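DUF3829 family protein (Bacteroides vulgatus, PDB 4YJW) is of unknown function but is an all-helical protein, probably made with a lipoprotein-type signal and so possibly anchored at the cell envelope. Local coordinates at residues Y100-T105 with K128-L133. Residues are numbered along the deposited sequence; the frame is centred on the assembly and turned at random.
Sequences YENYKT and KEELLL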
ATOM      1  N   TYR A 100       1.205   3.522   8.999  1.00 12.88           N
ATOM      2  CA  TYR A 100       0.842   4.850   9.515  1.00 11.85           C
ATOM      3  C   TYR A 100       0.327   4.795  10.936  1.00 15.50           C
ATOM      4  O   TYR A 100       0.648   5.689  11.714  1.00 15.23           O
ATOM      5  CB  TYR A 100      -0.167   5.527   8.577  1.00 12.15           C
ATOM      6  CG  TYR A 100       0.491   5.991   7.300  1.00 11.87           C
ATOM      7  CD1 TYR A 100       0.585   5.145   6.198  1.00 13.18           C
ATOM      8  CD2 TYR A 100       1.049   7.265   7.198  1.00 11.43           C
ATOM      9  CE1 TYR A 100       1.197   5.549   5.025  1.00 13.18           C
ATOM     10  CE2 TYR A 100       1.656   7.692   6.014  1.00 13.51           C
ATOM     11  CZ  TYR A 100       1.711   6.833   4.925  1.00 19.34           C
ATOM     12  OH  TYR A 100       2.280   7.222   3.746  1.00 17.57           O
ATOM     13  N   GLU A 101      -0.403   3.731  11.324  1.00 14.66           N
ATOM     14  CA  GLU A 101      -0.860   3.616  12.719  1.00 14.68           C
ATOM     15  C   GLU A 101       0.333   3.401  13.674  1.00 16.33           C
ATOM     16  O   GLU A 101       0.321   3.945  14.782  1.00 14.81           O
ATOM     17  CB  GLU A 101      -1.890   2.486  12.894  1.00 17.97           C
ATOM     18  CG  GLU A 101      -3.280   2.879  12.372  1.00 27.15           C
ATOM     19  CD  GLU A 101      -3.969   4.058  13.050  1.00 43.97           C
ATOM     20  OE1 GLU A 101      -3.820   4.214  14.281  1.00 26.07           O
ATOM     21  OE2 GLU A 101      -4.691   4.807  12.356  1.00 35.98           O
ATOM     22  N   ASN A 102       1.333   2.571  13.268  1.00 13.44           N
ATOM     23  CA  ASN A 102       2.529   2.335  14.098  1.00 13.28           C
ATOM     24  C   ASN A 102       3.263   3.647  14.346  1.00 14.00           C
ATOM     25  O   ASN A 102       3.721   3.872  15.464  1.00 12.82           O
ATOM     26  CB  ASN A 102       3.485   1.325  13.444  1.00 15.20           C
ATOM     27  CG  ASN A 102       3.047  -0.106  13.542  1.00 18.79           C
ATOM     28  OD1 ASN A 102       2.176  -0.465  14.342  1.00 22.62           O
ATOM     29  ND2 ASN A 102       3.630  -0.968  12.698  1.00 19.77           N
ATOM     30  N   TYR A 103       3.377   4.504  13.319  1.00 10.91           N
ATOM     31  CA  TYR A 103       4.057   5.804  13.487  1.00 12.10           C
ATOM     32  C   TYR A 103       3.242   6.703  14.438  1.00 14.70           C
ATOM     33  O   TYR A 103       3.817   7.367  15.297  1.00 12.63           O
ATOM     34  CB  TYR A 103       4.306   6.521  12.152  1.00 13.05           C
ATOM     35  CG  TYR A 103       4.931   7.885  12.365  1.00 13.00           C
ATOM     36  CD1 TYR A 103       6.203   8.008  12.931  1.00 13.83           C
ATOM     37  CD2 TYR A 103       4.178   9.048  12.206  1.00 13.74           C
ATOM     38  CE1 TYR A 103       6.729   9.249  13.283  1.00 12.77           C
ATOM     39  CE2 TYR A 103       4.711  10.306  12.519  1.00 15.06           C
ATOM     40  CZ  TYR A 103       5.985  10.400  13.062  1.00 13.84           C
ATOM     41  OH  TYR A 103       6.501  11.627  13.405  1.00 15.48           O
ATOM     42  N   LYS A 104       1.916   6.711  14.301  1.00 12.24           N
ATOM     43  CA  LYS A 104       1.073   7.502  15.234  1.00 11.89           C
ATOM     44  C   LYS A 104       1.327   7.031  16.691  1.00 16.25           C
ATOM     45  O   LYS A 104       1.606   7.844  17.558  1.00 15.15           O
ATOM     46  CB  LYS A 104      -0.412   7.373  14.847  1.00 15.22           C
ATOM     47  CG  LYS A 104      -1.347   8.000  15.891  1.00 20.08           C
ATOM     48  CD  LYS A 104      -2.821   7.941  15.432  1.00 23.69           C
ATOM     49  CE  LYS A 104      -3.735   8.298  16.577  1.00 28.57           C
ATOM     50  NZ  LYS A 104      -5.158   8.291  16.144  1.00 34.29           N
ATOM     51  N   THR A 105       1.275   5.719  16.935  1.00 14.90           N
ATOM     52  CA  THR A 105       1.542   5.121  18.255  1.00 14.57           C
ATOM     53  C   THR A 105       2.909   5.556  18.758  1.00 16.90           C
ATOM     54  O   THR A 105       3.033   5.998  19.899  1.00 15.77           O
ATOM     55  CB  THR A 105       1.459   3.600  18.165  1.00 18.43           C
ATOM     56  OG1 THR A 105       0.145   3.281  17.756  1.00 18.00           O
ATOM     57  CG2 THR A 105       1.740   2.911  19.501  1.00 18.92           C
ATOM     58  N   LYS A 128      11.773  -1.781  13.909  1.00 15.21           N
ATOM     59  CA  LYS A 128      12.038  -2.986  13.122  1.00 14.65           C
ATOM     60  C   LYS A 128      10.860  -3.311  12.186  1.00 19.07           C
ATOM     61  O   LYS A 128      11.057  -3.652  11.013  1.00 19.55           O
ATOM     62  CB  LYS A 128      12.334  -4.179  14.049  1.00 17.29           C
ATOM     63  CG  LYS A 128      13.677  -4.065  14.806  1.00 18.21           C
ATOM     64  CD  LYS A 128      13.956  -5.359  15.596  1.00 25.60           C
ATOM     65  CE  LYS A 128      13.124  -5.448  16.850  1.00 20.40           C
ATOM     66  NZ  LYS A 128      13.523  -6.615  17.688  1.00 20.21           N
ATOM     67  N   GLU A 129       9.640  -3.194  12.704  1.00 16.87           N
ATOM     68  CA  GLU A 129       8.422  -3.519  11.957  1.00 17.68           C
ATOM     69  C   GLU A 129       8.182  -2.511  10.848  1.00 19.14           C
ATOM     70  O   GLU A 129       7.827  -2.910   9.738  1.00 19.16           O
ATOM     71  CB  GLU A 129       7.226  -3.581  12.901  1.00 20.17           C
ATOM     72  CG  GLU A 129       5.932  -4.077  12.254  1.00 36.16           C
ATOM     73  CD  GLU A 129       5.857  -5.502  11.725  1.00 62.66           C
ATOM     74  OE1 GLU A 129       6.589  -6.385  12.232  1.00 55.90           O
ATOM     75  OE2 GLU A 129       5.022  -5.739  10.820  1.00 54.59           O
ATOM     76  N   GLU A 130       8.422  -1.218  11.124  1.00 15.03           N
ATOM     77  CA  GLU A 130       8.245  -0.161  10.107  1.00 13.57           C
ATOM     78  C   GLU A 130       9.208  -0.365   8.942  1.00 17.67           C
ATOM     79  O   GLU A 130       8.828  -0.125   7.794  1.00 17.65           O
ATOM     80  CB  GLU A 130       8.429   1.238  10.724  1.00 13.26           C
ATOM     81  CG  GLU A 130       7.331   1.595  11.709  1.00 13.07           C
ATOM     82  CD  GLU A 130       5.990   1.818  11.049  1.00 19.35           C
ATOM     83  OE1 GLU A 130       5.289   0.813  10.795  1.00 15.93           O
ATOM     84  OE2 GLU A 130       5.616   2.993  10.842  1.00 14.08           O
ATOM     85  N   LEU A 131      10.454  -0.814   9.219  1.00 14.29           N
ATOM     86  CA  LEU A 131      11.424  -1.052   8.139  0.50 15.07           C
ATOM     87  C   LEU A 131      10.916  -2.192   7.241  1.00 19.55           C
ATOM     88  O   LEU A 131      10.920  -2.069   6.012  1.00 18.33           O
ATOM     89  CB  LEU A 131      12.848  -1.347   8.686  0.50 15.51           C
ATOM     90  CG  LEU A 131      13.946  -1.611   7.618  0.50 20.15           C
ATOM     91  CD1 LEU A 131      14.220  -0.376   6.754  0.50 18.84           C
ATOM     92  CD2 LEU A 131      15.225  -2.148   8.239  0.50 23.56           C
ATOM     93  N   LEU A 132      10.439  -3.272   7.847  1.00 17.48           N
ATOM     94  CA  LEU A 132       9.914  -4.411   7.092  1.00 17.63           C
ATOM     95  C   LEU A 132       8.687  -4.009   6.263  1.00 20.73           C
ATOM     96  O   LEU A 132       8.610  -4.360   5.083  1.00 19.86           O
ATOM     97  CB  LEU A 132       9.550  -5.529   8.059  1.00 18.84           C
ATOM     98  CG  LEU A 132      10.732  -6.286   8.679  1.00 25.35           C
ATOM     99  CD1 LEU A 132      10.234  -7.355   9.624  1.00 26.75           C
ATOM    100  CD2 LEU A 132      11.641  -6.907   7.592  1.00 27.58           C
ATOM    101  N   LEU A 133       7.762  -3.231   6.866  1.00 17.14           N
ATOM    102  CA  LEU A 133       6.552  -2.749   6.183  1.00 16.32           C
ATOM    103  C   LEU A 133       6.893  -1.853   5.007  1.00 20.79           C
ATOM    104  O   LEU A 133       6.247  -1.967   3.958  1.00 19.30           O
ATOM    105  CB  LEU A 133       5.616  -1.995   7.161  1.00 15.35           C
ATOM    106  CG  LEU A 133       4.828  -2.884   8.142  1.00 19.41           C
ATOM    107  CD1 LEU A 133       4.230  -2.043   9.265  1.00 18.97           C
ATOM    108  CD2 LEU A 133       3.715  -3.691   7.412  1.00 22.73           C
TER
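N102 sets its amide carbon CG anti to its own carbonyl carbon (chi1 -76°), while E130, with a similar first torsion, bends again at chi2 (-69°), so that its carboxylate folds across to meet the asparagine. The two groups cross obliquely. N102 ND2 donates to E130 OE1 at 3.1 Å, with the acceptor nearly in the amide plane but the nitrogen well above the carboxylate plane; the N-H...O angle of 154° leaves the bond moderately bent. E130 OE1 also lies 3.2 Å from N102 CB, so the same oxygen rests against the root of the side chain that grips it. The other oxygen, E130 OE2, lies 3.7 Å from the backbone N of Y103. On the far helix, L133 brings CD1 to 3.6 Å from N102 ND2, its side chain crossing the amide at about a right angle, and E129 adds only its CG methylene, 3.9 Å from the same nitrogen. The segments belong to helices 79-111 and 121-159, which run antiparallel through the all-alpha fold as neighbouring long helices of its bundle; locally their axes approach to 10.3 Å, a separation bridged by this polar pair. E130 is buried and its side chain touches L42 of helix 35-44, L45 and F99, nonpolar neighbours that would probably raise its pKa, whereas the amide hydrogen bond would probably favour the charged form. An alanine in place of E130 would probably cost the bridge between the helices, since it removes the acceptor of N102 ND2 and the carboxylate that rests against N102 CB. Y103, its CG anti to the backbone N, carries its ring away from 128-133 to V41 and Y44, and its OH hydrogen-bonds to P55 O.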